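Long-range contact in binding domain (Hc) of Paraclostridial Mosquitocidal Protein 1 (Paraclostridium bifermentans, PDB 6HOX), which serves as the receptor-binding part of a botulinum-like neurotoxin directed at Anopheles mosquitoes, targeting the toxin to host nerve cells: residues A[334-348]-A[360-372]. Residues are numbered along the deposited sequence; the frame is centred on the assembly and turned at random.
Sequences VADVKFENYGNLILT and MVLNEGRNGDLKL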
# COMPACT_ATOMS: atom_id res chain seq x y z
N VAL A 334 -20.25 -11.43 5.58
CA VAL A 334 -21.48 -10.76 5.28
C VAL A 334 -21.53 -9.50 6.15
O VAL A 334 -21.32 -9.56 7.36
CB VAL A 334 -22.71 -11.66 5.48
CG1 VAL A 334 -24.01 -10.85 5.41
CG2 VAL A 334 -22.74 -12.77 4.45
N ALA A 335 -21.76 -8.36 5.51
CA ALA A 335 -21.63 -7.10 6.20
C ALA A 335 -22.46 -6.03 5.47
O ALA A 335 -22.77 -6.17 4.29
CB ALA A 335 -20.17 -6.72 6.30
N ASP A 336 -22.83 -4.99 6.20
CA ASP A 336 -23.54 -3.89 5.61
C ASP A 336 -22.59 -2.71 5.50
O ASP A 336 -21.66 -2.58 6.29
CB ASP A 336 -24.80 -3.56 6.40
CG ASP A 336 -25.85 -4.64 6.18
OD1 ASP A 336 -26.12 -4.99 4.98
OD2 ASP A 336 -26.35 -5.14 7.18
N VAL A 337 -22.84 -1.88 4.50
CA VAL A 337 -22.17 -0.60 4.34
C VAL A 337 -23.15 0.49 4.78
O VAL A 337 -24.14 0.78 4.08
CB VAL A 337 -21.69 -0.40 2.90
CG1 VAL A 337 -20.96 0.91 2.73
CG2 VAL A 337 -20.84 -1.58 2.44
N LYS A 338 -22.85 1.08 5.94
CA LYS A 338 -23.66 2.07 6.61
C LYS A 338 -23.15 3.47 6.24
O LYS A 338 -21.94 3.77 6.35
CB LYS A 338 -23.59 1.85 8.12
CG LYS A 338 -24.29 2.87 9.01
CD LYS A 338 -24.01 2.58 10.47
CE LYS A 338 -24.13 3.78 11.38
NZ LYS A 338 -23.39 3.57 12.65
N PHE A 339 -24.09 4.32 5.83
CA PHE A 339 -23.80 5.67 5.46
C PHE A 339 -23.94 6.57 6.70
O PHE A 339 -25.05 6.87 7.13
CB PHE A 339 -24.71 6.07 4.30
CG PHE A 339 -24.24 5.54 2.98
CD1 PHE A 339 -24.11 4.17 2.77
CD2 PHE A 339 -23.92 6.40 1.95
CE1 PHE A 339 -23.67 3.68 1.54
CE2 PHE A 339 -23.48 5.91 0.73
CZ PHE A 339 -23.35 4.56 0.53
N GLU A 340 -22.79 7.03 7.21
CA GLU A 340 -22.64 7.77 8.45
C GLU A 340 -23.37 9.12 8.42
O GLU A 340 -23.84 9.59 9.46
CB GLU A 340 -21.15 8.00 8.72
CG GLU A 340 -20.38 6.72 9.05
CD GLU A 340 -20.80 6.04 10.34
OE1 GLU A 340 -20.50 6.59 11.43
OE2 GLU A 340 -21.42 4.95 10.27
N ASN A 341 -23.43 9.76 7.25
CA ASN A 341 -24.13 11.06 7.09
C ASN A 341 -25.61 10.92 7.47
O ASN A 341 -26.22 11.88 7.90
CB ASN A 341 -24.03 11.61 5.66
CG ASN A 341 -22.66 12.13 5.27
OD1 ASN A 341 -21.73 12.13 6.06
ND2 ASN A 341 -22.54 12.57 4.03
N TYR A 342 -26.18 9.73 7.29
CA TYR A 342 -27.60 9.46 7.50
C TYR A 342 -27.86 8.77 8.84
O TYR A 342 -29.00 8.75 9.31
CB TYR A 342 -28.14 8.59 6.38
CG TYR A 342 -28.21 9.28 5.04
CD1 TYR A 342 -29.32 10.04 4.70
CD2 TYR A 342 -27.19 9.18 4.11
CE1 TYR A 342 -29.42 10.67 3.47
CE2 TYR A 342 -27.26 9.81 2.87
CZ TYR A 342 -28.39 10.55 2.56
OH TYR A 342 -28.51 11.18 1.36
N GLY A 343 -26.85 8.13 9.41
CA GLY A 343 -26.95 7.52 10.71
C GLY A 343 -27.50 6.10 10.66
O GLY A 343 -26.96 5.23 11.33
N ASN A 344 -28.58 5.87 9.91
CA ASN A 344 -29.30 4.58 10.01
C ASN A 344 -29.58 3.96 8.63
O ASN A 344 -30.33 2.97 8.54
CB ASN A 344 -30.60 4.75 10.80
CG ASN A 344 -31.62 5.64 10.11
OD1 ASN A 344 -31.27 6.52 9.33
ND2 ASN A 344 -32.90 5.40 10.39
N LEU A 345 -29.01 4.51 7.55
CA LEU A 345 -29.24 3.97 6.23
C LEU A 345 -28.04 3.09 5.80
O LEU A 345 -26.88 3.41 6.13
CB LEU A 345 -29.48 5.11 5.24
CG LEU A 345 -30.65 6.05 5.57
CD1 LEU A 345 -30.98 6.92 4.38
CD2 LEU A 345 -31.88 5.27 6.01
N ILE A 346 -28.36 2.00 5.07
CA ILE A 346 -27.37 1.07 4.52
C ILE A 346 -27.58 0.92 3.01
O ILE A 346 -28.65 1.22 2.44
CB ILE A 346 -27.41 -0.29 5.25
CG1 ILE A 346 -28.77 -0.98 5.11
CG2 ILE A 346 -27.00 -0.14 6.70
CD1 ILE A 346 -28.74 -2.44 5.52
N LEU A 347 -26.50 0.48 2.34
CA LEU A 347 -26.50 0.24 0.92
C LEU A 347 -27.30 -1.02 0.66
O LEU A 347 -26.96 -2.07 1.19
CB LEU A 347 -25.06 0.08 0.43
CG LEU A 347 -24.85 -0.10 -1.07
CD1 LEU A 347 -25.22 1.17 -1.81
CD2 LEU A 347 -23.40 -0.49 -1.36
N THR A 348 -28.38 -0.92 -0.11
CA THR A 348 -29.22 -2.08 -0.39
C THR A 348 -29.96 -1.87 -1.71
O THR A 348 -29.79 -0.85 -2.37
CB THR A 348 -30.13 -2.38 0.82
OG1 THR A 348 -30.69 -3.68 0.65
CG2 THR A 348 -31.21 -1.34 1.00
N MET A 360 -28.78 0.56 -6.75
CA MET A 360 -28.73 0.51 -5.30
C MET A 360 -29.32 1.82 -4.76
O MET A 360 -29.20 2.84 -5.41
CB MET A 360 -27.30 0.35 -4.78
CG MET A 360 -26.56 -0.83 -5.39
SD MET A 360 -27.29 -2.45 -5.06
CE MET A 360 -26.95 -2.65 -3.31
N VAL A 361 -29.90 1.73 -3.56
CA VAL A 361 -30.44 2.84 -2.83
C VAL A 361 -29.85 2.78 -1.41
O VAL A 361 -29.16 1.82 -1.07
CB VAL A 361 -31.98 2.79 -2.81
CG1 VAL A 361 -32.56 2.90 -4.21
CG2 VAL A 361 -32.50 1.53 -2.12
N LEU A 362 -30.11 3.83 -0.63
CA LEU A 362 -29.81 3.88 0.79
C LEU A 362 -31.13 3.75 1.55
O LEU A 362 -32.02 4.56 1.37
CB LEU A 362 -29.11 5.19 1.14
CG LEU A 362 -27.90 5.55 0.29
CD1 LEU A 362 -27.31 6.87 0.73
CD2 LEU A 362 -26.85 4.44 0.34
N ASN A 363 -31.23 2.72 2.40
CA ASN A 363 -32.48 2.37 3.02
C ASN A 363 -32.19 1.85 4.42
O ASN A 363 -31.15 1.25 4.64
CB ASN A 363 -33.22 1.30 2.20
CG ASN A 363 -34.72 1.36 2.34
OD1 ASN A 363 -35.36 2.27 1.82
ND2 ASN A 363 -35.30 0.37 2.99
N GLU A 364 -33.11 2.11 5.35
CA GLU A 364 -33.07 1.55 6.69
C GLU A 364 -33.35 0.05 6.61
O GLU A 364 -32.80 -0.73 7.37
CB GLU A 364 -34.11 2.24 7.58
CG GLU A 364 -34.05 1.76 9.01
CD GLU A 364 -34.53 2.76 10.05
OE1 GLU A 364 -35.69 3.22 9.94
OE2 GLU A 364 -33.74 3.08 10.97
N GLY A 365 -34.21 -0.33 5.66
CA GLY A 365 -34.63 -1.71 5.44
C GLY A 365 -33.63 -2.51 4.60
O GLY A 365 -33.55 -2.34 3.37
N ARG A 366 -32.91 -3.40 5.29
CA ARG A 366 -32.03 -4.42 4.72
C ARG A 366 -32.84 -5.30 3.77
O ARG A 366 -33.86 -5.87 4.16
CB ARG A 366 -31.44 -5.24 5.88
CG ARG A 366 -30.19 -6.04 5.54
CD ARG A 366 -29.45 -6.40 6.82
NE ARG A 366 -28.23 -7.13 6.52
CZ ARG A 366 -28.16 -8.43 6.25
NH1 ARG A 366 -29.23 -9.20 6.34
NH2 ARG A 366 -27.00 -8.96 5.88
N ASN A 367 -32.39 -5.38 2.51
CA ASN A 367 -33.06 -6.10 1.45
C ASN A 367 -32.02 -6.92 0.67
O ASN A 367 -31.53 -6.49 -0.37
CB ASN A 367 -33.81 -5.16 0.51
CG ASN A 367 -34.51 -5.91 -0.60
OD1 ASN A 367 -34.81 -7.09 -0.44
ND2 ASN A 367 -34.79 -5.25 -1.71
N GLY A 368 -31.73 -8.12 1.18
CA GLY A 368 -30.69 -8.98 0.65
C GLY A 368 -29.45 -8.90 1.51
O GLY A 368 -29.50 -8.31 2.59
N ASP A 369 -28.36 -9.51 1.03
CA ASP A 369 -27.10 -9.57 1.76
C ASP A 369 -25.99 -9.03 0.86
O ASP A 369 -26.04 -9.19 -0.35
CB ASP A 369 -26.79 -10.99 2.23
CG ASP A 369 -27.86 -11.56 3.15
OD1 ASP A 369 -28.85 -12.10 2.63
OD2 ASP A 369 -27.71 -11.41 4.37
N LEU A 370 -25.03 -8.34 1.49
CA LEU A 370 -23.77 -7.94 0.91
C LEU A 370 -22.69 -8.84 1.50
O LEU A 370 -22.67 -9.09 2.70
CB LEU A 370 -23.46 -6.48 1.26
CG LEU A 370 -23.89 -5.44 0.24
CD1 LEU A 370 -25.35 -5.62 -0.10
CD2 LEU A 370 -23.60 -4.03 0.74
N LYS A 371 -21.78 -9.28 0.62
CA LYS A 371 -20.61 -10.03 0.99
C LYS A 371 -19.39 -9.32 0.40
O LYS A 371 -19.37 -9.01 -0.79
CB LYS A 371 -20.76 -11.46 0.48
CG LYS A 371 -19.81 -12.47 1.12
CD LYS A 371 -20.03 -13.88 0.62
CE LYS A 371 -21.19 -14.55 1.33
NZ LYS A 371 -20.83 -15.92 1.76
N LEU A 372 -18.39 -9.05 1.24
CA LEU A 372 -17.13 -8.53 0.76
C LEU A 372 -16.22 -9.72 0.45
O LEU A 372 -15.94 -10.57 1.31
CB LEU A 372 -16.52 -7.59 1.81
CG LEU A 372 -17.02 -6.14 1.76
CD1 LEU A 372 -18.49 -6.05 2.11
CD2 LEU A 372 -16.22 -5.22 2.68
O HOH W 1 -25.24 -7.65 4.20
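Leu362 sets one methyl over the face of the Phe339 ring, with CD2 3.4 Å from the ring centroid, a CH-pi contact within the C-terminal, beta-trefoil half of the receptor-binding domain. Leu362 CG lies anti to the carbonyl carbon (chi1 -51°); CD2 sits over the centre of the Phe339 ring, while CD1 lies between Phe339 CD2 and Tyr342 CE2, 3.6 Å from the latter and oblique to its ring. The Tyr342 hydroxyl is hydrogen-bonded to Ser277, tying this end of the contact to a neighbouring part of the trefoil. Farther along the buried side, Leu347 turns CD1 to Met360 CB (3.7 Å) and CD2 to Leu370 CD2, which also meets Val337; Ile385 and Ile387 of strand 384-388 press on Leu370.

Strands 345-348 and 361-363 run antiparallel, joined by paired backbone bonds at Ile346–Asn363 and Thr348–Val361. Thr348 also turns its hydroxyl to the loop after strand 361-363, where OG1 accepts from Asn367 N at 3.0 Å, while CG2 packs on Asn363 CB.

At the outer edge the extended Arg366 chain runs past Ile346 CD1 and donates its NE hydrogen to the syn lone pair of Asp336 OD2 (2.8 Å), a salt-bridge hydrogen bond with OD2 near the guanidinium plane and the carboxylate turned 72° against it. Arg366 NH2 makes a second salt bridge, to Asp369 OD2, and together the two carboxylates should restrain guanidinium rotation. A water accepts from both Arg366 NH2 and Leu370 N, each 2.8 Å from its oxygen.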